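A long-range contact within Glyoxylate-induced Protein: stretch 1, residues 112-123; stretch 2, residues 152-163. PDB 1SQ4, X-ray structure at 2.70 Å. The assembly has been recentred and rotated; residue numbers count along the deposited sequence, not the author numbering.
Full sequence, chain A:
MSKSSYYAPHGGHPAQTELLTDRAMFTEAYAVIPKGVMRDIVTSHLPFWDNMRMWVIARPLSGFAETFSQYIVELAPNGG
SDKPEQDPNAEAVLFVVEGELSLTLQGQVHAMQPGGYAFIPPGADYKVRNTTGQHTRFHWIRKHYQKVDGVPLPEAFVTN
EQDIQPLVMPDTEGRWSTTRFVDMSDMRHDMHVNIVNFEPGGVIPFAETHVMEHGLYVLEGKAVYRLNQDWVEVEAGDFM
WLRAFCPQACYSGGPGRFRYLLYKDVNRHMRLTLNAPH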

HETATM    1  N   MSE A 112      29.072 -38.196 -15.468  1.00 23.06           N
HETATM    2  CA  MSE A 112      28.982 -36.885 -14.835  1.00 23.12           C
HETATM    3  C   MSE A 112      28.910 -36.953 -13.314  1.00 22.41           C
HETATM    4  O   MSE A 112      28.044 -37.619 -12.753  1.00 24.03           O
ATOM      5  N   GLN A 113      29.823 -36.254 -12.652  1.00 21.40           N
ATOM      6  CA  GLN A 113      29.858 -36.209 -11.195  1.00 20.22           C
ATOM      7  C   GLN A 113      29.232 -34.891 -10.767  1.00 18.89           C
ATOM      8  O   GLN A 113      29.044 -33.993 -11.587  1.00 18.55           O
ATOM      9  N   PRO A 114      28.886 -34.752  -9.481  1.00 18.04           N
ATOM     10  CA  PRO A 114      28.290 -33.474  -9.084  1.00 17.00           C
ATOM     11  C   PRO A 114      29.223 -32.355  -9.543  1.00 15.26           C
ATOM     12  O   PRO A 114      30.438 -32.410  -9.322  1.00 15.64           O
ATOM     13  N   GLY A 115      28.641 -31.362 -10.207  1.00 13.09           N
ATOM     14  CA  GLY A 115      29.408 -30.255 -10.739  1.00 10.69           C
ATOM     15  C   GLY A 115      29.446 -30.387 -12.252  1.00 10.12           C
ATOM     16  O   GLY A 115      29.778 -29.441 -12.967  1.00  8.58           O
ATOM     17  N   GLY A 116      29.082 -31.574 -12.736  1.00 10.36           N
ATOM     18  CA  GLY A 116      29.080 -31.848 -14.165  1.00  8.39           C
ATOM     19  C   GLY A 116      28.147 -30.973 -14.974  1.00  7.61           C
ATOM     20  O   GLY A 116      26.960 -30.868 -14.667  1.00  9.14           O
ATOM     21  N   TYR A 117      28.679 -30.360 -16.025  1.00  7.02           N
ATOM     22  CA  TYR A 117      27.897 -29.467 -16.886  1.00  6.33           C
ATOM     23  C   TYR A 117      27.820 -30.026 -18.306  1.00  4.87           C
ATOM     24  O   TYR A 117      28.829 -30.385 -18.898  1.00  5.24           O
ATOM     25  N   ALA A 118      26.618 -30.087 -18.858  1.00  5.27           N
ATOM     26  CA  ALA A 118      26.452 -30.616 -20.201  1.00  5.08           C
ATOM     27  C   ALA A 118      25.513 -29.763 -21.046  1.00  3.94           C
ATOM     28  O   ALA A 118      24.441 -29.372 -20.589  1.00  5.14           O
ATOM     29  N   PHE A 119      25.936 -29.460 -22.270  1.00  3.83           N
ATOM     30  CA  PHE A 119      25.135 -28.669 -23.196  1.00  3.79           C
ATOM     31  C   PHE A 119      24.687 -29.559 -24.343  1.00  5.32           C
ATOM     32  O   PHE A 119      25.499 -30.171 -25.043  1.00  6.99           O
ATOM     33  N   ILE A 120      23.381 -29.619 -24.533  1.00  5.47           N
ATOM     34  CA  ILE A 120      22.810 -30.452 -25.563  1.00  5.04           C
ATOM     35  C   ILE A 120      22.186 -29.541 -26.582  1.00  3.74           C
ATOM     36  O   ILE A 120      21.330 -28.745 -26.246  1.00  5.00           O
ATOM     37  N   PRO A 121      22.653 -29.602 -27.837  1.00  4.03           N
ATOM     38  CA  PRO A 121      22.118 -28.766 -28.921  1.00  4.72           C
ATOM     39  C   PRO A 121      20.745 -29.244 -29.386  1.00  4.89           C
ATOM     40  O   PRO A 121      20.403 -30.417 -29.246  1.00  5.29           O
ATOM     41  N   PRO A 122      19.948 -28.340 -29.964  1.00  4.20           N
ATOM     42  CA  PRO A 122      18.604 -28.681 -30.436  1.00  4.88           C
ATOM     43  C   PRO A 122      18.542 -29.866 -31.381  1.00  5.28           C
ATOM     44  O   PRO A 122      19.326 -29.960 -32.319  1.00  5.23           O
ATOM     45  N   GLY A 123      17.600 -30.767 -31.107  1.00  6.47           N
ATOM     46  CA  GLY A 123      17.425 -31.953 -31.918  1.00  8.51           C
ATOM     47  C   GLY A 123      18.508 -32.997 -31.699  1.00  9.87           C
ATOM     48  O   GLY A 123      18.490 -34.056 -32.317  1.00 11.99           O
ATOM     49  N   PRO A 152      25.936 -21.502 -37.705  1.00 10.48           N
ATOM     50  CA  PRO A 152      25.738 -22.935 -37.481  1.00 10.40           C
ATOM     51  C   PRO A 152      25.325 -23.254 -36.051  1.00 10.63           C
ATOM     52  O   PRO A 152      25.643 -22.511 -35.123  1.00 11.60           O
ATOM     53  N   LEU A 153      24.617 -24.364 -35.878  1.00 11.64           N
ATOM     54  CA  LEU A 153      24.174 -24.789 -34.549  1.00 11.93           C
ATOM     55  C   LEU A 153      25.350 -24.976 -33.614  1.00 12.86           C
ATOM     56  O   LEU A 153      26.447 -25.347 -34.038  1.00 13.83           O
ATOM     57  N   PRO A 154      25.132 -24.739 -32.320  1.00 12.70           N
ATOM     58  CA  PRO A 154      26.200 -24.893 -31.336  1.00 13.67           C
ATOM     59  C   PRO A 154      26.506 -26.364 -31.140  1.00 15.18           C
ATOM     60  O   PRO A 154      25.611 -27.210 -31.223  1.00 16.75           O
ATOM     61  N   GLU A 155      27.776 -26.677 -30.907  1.00 17.18           N
ATOM     62  CA  GLU A 155      28.187 -28.065 -30.706  1.00 18.53           C
ATOM     63  C   GLU A 155      28.148 -28.421 -29.234  1.00 17.22           C
ATOM     64  O   GLU A 155      28.445 -27.591 -28.381  1.00 19.70           O
ATOM     65  N   ALA A 156      27.755 -29.658 -28.953  1.00 15.21           N
ATOM     66  CA  ALA A 156      27.663 -30.159 -27.593  1.00 11.97           C
ATOM     67  C   ALA A 156      29.026 -30.219 -26.940  1.00 10.88           C
ATOM     68  O   ALA A 156      30.052 -30.050 -27.588  1.00 10.90           O
ATOM     69  N   PHE A 157      29.020 -30.450 -25.636  1.00 10.25           N
ATOM     70  CA  PHE A 157      30.242 -30.568 -24.876  1.00  8.18           C
ATOM     71  C   PHE A 157      29.875 -30.858 -23.431  1.00  8.17           C
ATOM     72  O   PHE A 157      28.764 -30.560 -22.990  1.00  7.12           O
ATOM     73  N   VAL A 158      30.800 -31.492 -22.720  1.00  8.25           N
ATOM     74  CA  VAL A 158      30.610 -31.862 -21.324  1.00  7.80           C
ATOM     75  C   VAL A 158      31.870 -31.459 -20.564  1.00 10.15           C
ATOM     76  O   VAL A 158      32.981 -31.501 -21.108  1.00  9.94           O
ATOM     77  N   THR A 159      31.689 -31.072 -19.305  1.00  9.53           N
ATOM     78  CA  THR A 159      32.793 -30.633 -18.477  1.00 10.97           C
ATOM     79  C   THR A 159      32.283 -30.468 -17.049  1.00 12.11           C
ATOM     80  O   THR A 159      31.145 -30.834 -16.758  1.00 13.82           O
ATOM     81  N   ASN A 160      33.122 -29.938 -16.163  1.00 11.16           N
ATOM     82  CA  ASN A 160      32.731 -29.726 -14.775  1.00 12.62           C
ATOM     83  C   ASN A 160      33.171 -28.317 -14.361  1.00 12.62           C
ATOM     84  O   ASN A 160      34.303 -27.909 -14.604  1.00 13.73           O
ATOM     85  N   GLU A 161      32.260 -27.573 -13.751  1.00 12.10           N
ATOM     86  CA  GLU A 161      32.536 -26.208 -13.355  1.00 12.84           C
ATOM     87  C   GLU A 161      33.737 -26.082 -12.443  1.00 13.85           C
ATOM     88  O   GLU A 161      34.380 -25.042 -12.424  1.00 14.78           O
ATOM     89  N   GLN A 162      34.045 -27.136 -11.694  1.00 15.25           N
ATOM     90  CA  GLN A 162      35.189 -27.111 -10.776  1.00 17.20           C
ATOM     91  C   GLN A 162      36.511 -27.096 -11.539  1.00 18.32           C
ATOM     92  O   GLN A 162      37.575 -26.883 -10.955  1.00 20.27           O
ATOM     93  N   ASP A 163      36.434 -27.309 -12.847  1.00 16.83           N
ATOM     94  CA  ASP A 163      37.610 -27.343 -13.684  1.00 15.74           C
ATOM     95  C   ASP A 163      37.715 -26.051 -14.474  1.00 16.08           C
ATOM     96  O   ASP A 163      38.649 -25.845 -15.252  1.00 18.01           O
TER

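Side-chain packing between residues 112-123 and 152-163 of Glyoxylate-induced Protein, two stretches that together bury 729 Å², their strands 116-120 and 157-160 running antiparallel. The strands are laced by Tyr117 N to Thr159 O (2.6 Å), Thr159 N to Tyr117 O (3.0 Å) and Phe119 N to Phe157 O (3.1 Å), and side chains alternate between the two faces of the sheet. Tyr117, Phe119, Phe157 and Thr159 share one face. Phe157 takes the p rotamer (chi1 61°), which brings the end of its ring back over the neighbouring strand, while Tyr117 and Phe119 are both t. The Phe157 ring touches both: the CB of Phe119 sits over its face, 3.9 Å from the ring centroid and 3.7 Å from Phe157 CZ, and Tyr117 CE2 lies 4.1 Å from Phe157 CE1. The Phe119 and Phe157 rings are nearly parallel (21°) but slid apart, with centroids 5.7 Å apart, so they barely overlap. Beyond, the Phe119 ring presents its edge to the loop before the second strand, with Phe119 CE1 3.6 Å from Pro154 CG and Phe119 CD1 3.8 Å from Glu155 O. Thr159, also t, adds a light contact, its CG2 4.3 Å from Tyr117 CB.

On the other face, with Gly116, Ala118, Val158 and Asn160, the contacts between apolar side chains are looser. Val158 (t) sets CG2 4.2 Å from the small Ala118 CB, and its CG1 reaches to 4.4 Å from SE of selenomethionine Met112 (chi1 m, chi2 t, chi3 m). Past the strands, prolines continue the packing: Pro121 CD meets Ala156 CB at 3.5 Å, Pro121 CB comes within 3.2 Å of Pro154 O, and Pro122 CG rests 3.8 Å from CD2 of Leu153 (m, t). Ile120 points away and touches nothing here.

At the opposite end of the ladder, Asn160 (t) fills the hollow left by the type II turn Gln113-Gly116. Its ND2 donates to Pro114 O (3.3 Å) and to water 1 (3.2 Å), which also accepts from Gln113 N (2.7 Å), so the water ties the turn to the amide. Asn160 OD1 accepts from Gln162 N (2.9 Å), steadying the side chain from its own stretch, while Glu161 N donates to Gly115 O (3.2 Å). The bare Gly115 makes room for this plug: an ideal CB would lie 2.7 Å from Asn160 OD1, a clash, and the backbone angles by themselves call for glycine. At Gly116 a CB would instead strike Gln113 O, at 2.9 Å. The Gln113 side chain leads away from the contact.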

HETATM    1  CB  MSE A 112      27.756 -36.135 -15.358  1.00 23.25           C
HETATM    2  CG  MSE A 112      27.600 -36.176 -16.856  1.00 25.17           C
HETATM    3 SE   MSE A 112      26.429 -34.800 -17.538  1.00 32.12          SE
HETATM    4  CE  MSE A 112      24.759 -35.742 -17.416  1.00 30.34           C
ATOM      5  CB  GLN A 113      31.297 -36.259 -10.705  1.00 21.60           C
ATOM      6  CG  GLN A 113      32.057 -37.497 -11.139  1.00 25.85           C
ATOM      7  CD  GLN A 113      31.440 -38.759 -10.586  1.00 29.58           C
ATOM      8  OE1 GLN A 113      31.121 -38.836  -9.388  1.00 30.71           O
ATOM      9  NE2 GLN A 113      31.276 -39.768 -11.444  1.00 30.64           N
ATOM     10  CB  PRO A 114      28.197 -33.600  -7.568  1.00 15.34           C
ATOM     11  CG  PRO A 114      27.904 -35.064  -7.398  1.00 16.36           C
ATOM     12  CD  PRO A 114      28.910 -35.693  -8.349  1.00 17.60           C
ATOM     13  CB  TYR A 117      28.568 -28.088 -16.896  1.00  6.68           C
ATOM     14  CG  TYR A 117      27.815 -26.951 -17.569  1.00  5.94           C
ATOM     15  CD1 TYR A 117      27.163 -25.978 -16.812  1.00  5.02           C
ATOM     16  CD2 TYR A 117      27.863 -26.782 -18.949  1.00  5.10           C
ATOM     17  CE1 TYR A 117      26.594 -24.854 -17.405  1.00  4.45           C
ATOM     18  CE2 TYR A 117      27.298 -25.665 -19.555  1.00  6.42           C
ATOM     19  CZ  TYR A 117      26.668 -24.698 -18.778  1.00  6.28           C
ATOM     20  OH  TYR A 117      26.157 -23.570 -19.385  1.00  7.30           O
ATOM     21  CB  ALA A 118      25.936 -32.053 -20.126  1.00  3.17           C
ATOM     22  CB  PHE A 119      25.926 -27.482 -23.748  1.00  3.03           C
ATOM     23  CG  PHE A 119      25.182 -26.707 -24.802  1.00  4.03           C
ATOM     24  CD1 PHE A 119      25.471 -26.887 -26.151  1.00  4.94           C
ATOM     25  CD2 PHE A 119      24.135 -25.854 -24.452  1.00  2.44           C
ATOM     26  CE1 PHE A 119      24.725 -26.241 -27.130  1.00  3.08           C
ATOM     27  CE2 PHE A 119      23.385 -25.208 -25.423  1.00  1.09           C
ATOM     28  CZ  PHE A 119      23.682 -25.404 -26.765  1.00  2.59           C
ATOM     29  CB  ILE A 120      21.741 -31.345 -24.954  1.00  5.41           C
ATOM     30  CG1 ILE A 120      22.339 -32.110 -23.778  1.00  5.91           C
ATOM     31  CG2 ILE A 120      21.185 -32.293 -25.979  1.00  5.57           C
ATOM     32  CD1 ILE A 120      21.338 -32.996 -23.097  1.00  8.05           C
ATOM     33  CB  PRO A 121      23.193 -28.869 -30.006  1.00  4.06           C
ATOM     34  CG  PRO A 121      23.804 -30.206 -29.752  1.00  5.88           C
ATOM     35  CD  PRO A 121      23.915 -30.238 -28.247  1.00  3.61           C
ATOM     36  CB  PRO A 122      18.127 -27.384 -31.074  1.00  3.77           C
ATOM     37  CG  PRO A 122      19.384 -26.793 -31.595  1.00  3.88           C
ATOM     38  CD  PRO A 122      20.380 -27.040 -30.497  1.00  3.00           C
ATOM     39  CB  PRO A 152      27.101 -23.517 -37.827  1.00 10.19           C
ATOM     40  CG  PRO A 152      28.035 -22.424 -37.401  1.00  8.87           C
ATOM     41  CD  PRO A 152      27.359 -21.202 -37.945  1.00  8.79           C
ATOM     42  CB  LEU A 153      23.443 -26.115 -34.629  1.00 11.23           C
ATOM     43  CG  LEU A 153      22.188 -26.199 -35.473  1.00  9.86           C
ATOM     44  CD1 LEU A 153      21.932 -27.653 -35.764  1.00 10.59           C
ATOM     45  CD2 LEU A 153      21.013 -25.564 -34.752  1.00 10.27           C
ATOM     46  CB  PRO A 154      25.618 -24.236 -30.095  1.00 13.23           C
ATOM     47  CG  PRO A 154      24.165 -24.505 -30.236  1.00 13.49           C
ATOM     48  CD  PRO A 154      23.902 -24.239 -31.695  1.00 12.46           C
ATOM     49  CB  GLU A 155      29.590 -28.295 -31.277  1.00 20.06           C
ATOM     50  CG  GLU A 155      29.594 -28.570 -32.785  1.00 26.36           C
ATOM     51  CD  GLU A 155      30.935 -28.271 -33.436  1.00 31.48           C
ATOM     52  OE1 GLU A 155      31.469 -27.153 -33.224  1.00 33.37           O
ATOM     53  OE2 GLU A 155      31.451 -29.143 -34.174  1.00 34.21           O
ATOM     54  CB  ALA A 156      27.051 -31.538 -27.588  1.00 10.68           C
ATOM     55  CB  PHE A 157      31.085 -29.293 -25.021  1.00  8.88           C
ATOM     56  CG  PHE A 157      30.419 -28.052 -24.520  1.00  7.38           C
ATOM     57  CD1 PHE A 157      30.450 -27.740 -23.170  1.00  7.02           C
ATOM     58  CD2 PHE A 157      29.749 -27.201 -25.392  1.00  8.16           C
ATOM     59  CE1 PHE A 157      29.833 -26.603 -22.690  1.00  7.38           C
ATOM     60  CE2 PHE A 157      29.122 -26.053 -24.924  1.00  7.49           C
ATOM     61  CZ  PHE A 157      29.163 -25.758 -23.568  1.00  8.51           C
ATOM     62  CB  VAL A 158      30.395 -33.383 -21.174  1.00  7.42           C
ATOM     63  CG1 VAL A 158      30.112 -33.742 -19.719  1.00  5.69           C
ATOM     64  CG2 VAL A 158      29.253 -33.833 -22.066  1.00  7.90           C
ATOM     65  CB  THR A 159      33.352 -29.290 -19.014  1.00 10.99           C
ATOM     66  OG1 THR A 159      34.455 -28.854 -18.207  1.00 12.45           O
ATOM     67  CG2 THR A 159      32.262 -28.229 -19.016  1.00  9.60           C
ATOM     68  CB  ASN A 160      33.358 -30.808 -13.876  1.00 13.45           C
ATOM     69  CG  ASN A 160      32.807 -30.792 -12.449  1.00 15.10           C
ATOM     70  OD1 ASN A 160      32.993 -29.821 -11.716  1.00 14.87           O
ATOM     71  ND2 ASN A 160      32.124 -31.871 -12.056  1.00 11.90           N
ATOM     72  CB  GLU A 161      31.289 -25.602 -12.699  1.00 11.98           C
ATOM     73  CG  GLU A 161      30.932 -26.184 -11.340  1.00  8.91           C
ATOM     74  CD  GLU A 161      31.459 -25.342 -10.211  1.00  8.40           C
ATOM     75  OE1 GLU A 161      31.173 -25.671  -9.043  1.00  9.99           O
ATOM     76  OE2 GLU A 161      32.158 -24.342 -10.484  1.00  8.67           O
ATOM     77  CB  GLN A 162      35.170 -28.330  -9.843  1.00 18.71           C
ATOM     78  CG  GLN A 162      33.972 -28.383  -8.891  1.00 23.62           C
ATOM     79  CD  GLN A 162      33.968 -29.622  -7.998  1.00 26.80           C
ATOM     80  OE1 GLN A 162      34.113 -30.752  -8.474  1.00 29.12           O
ATOM     81  NE2 GLN A 162      33.788 -29.412  -6.701  1.00 28.33           N
ATOM     82  CB  ASP A 163      37.533 -28.552 -14.627  1.00 16.10           C
ATOM     83  CG  ASP A 163      37.526 -29.885 -13.876  1.00 17.73           C
ATOM     84  OD1 ASP A 163      36.985 -30.880 -14.414  1.00 16.43           O
ATOM     85  OD2 ASP A 163      38.069 -29.941 -12.748  1.00 18.53           O
TER
HETATM   86  O   HOH W   1      31.522 -34.517 -13.824  1.00  7.85           O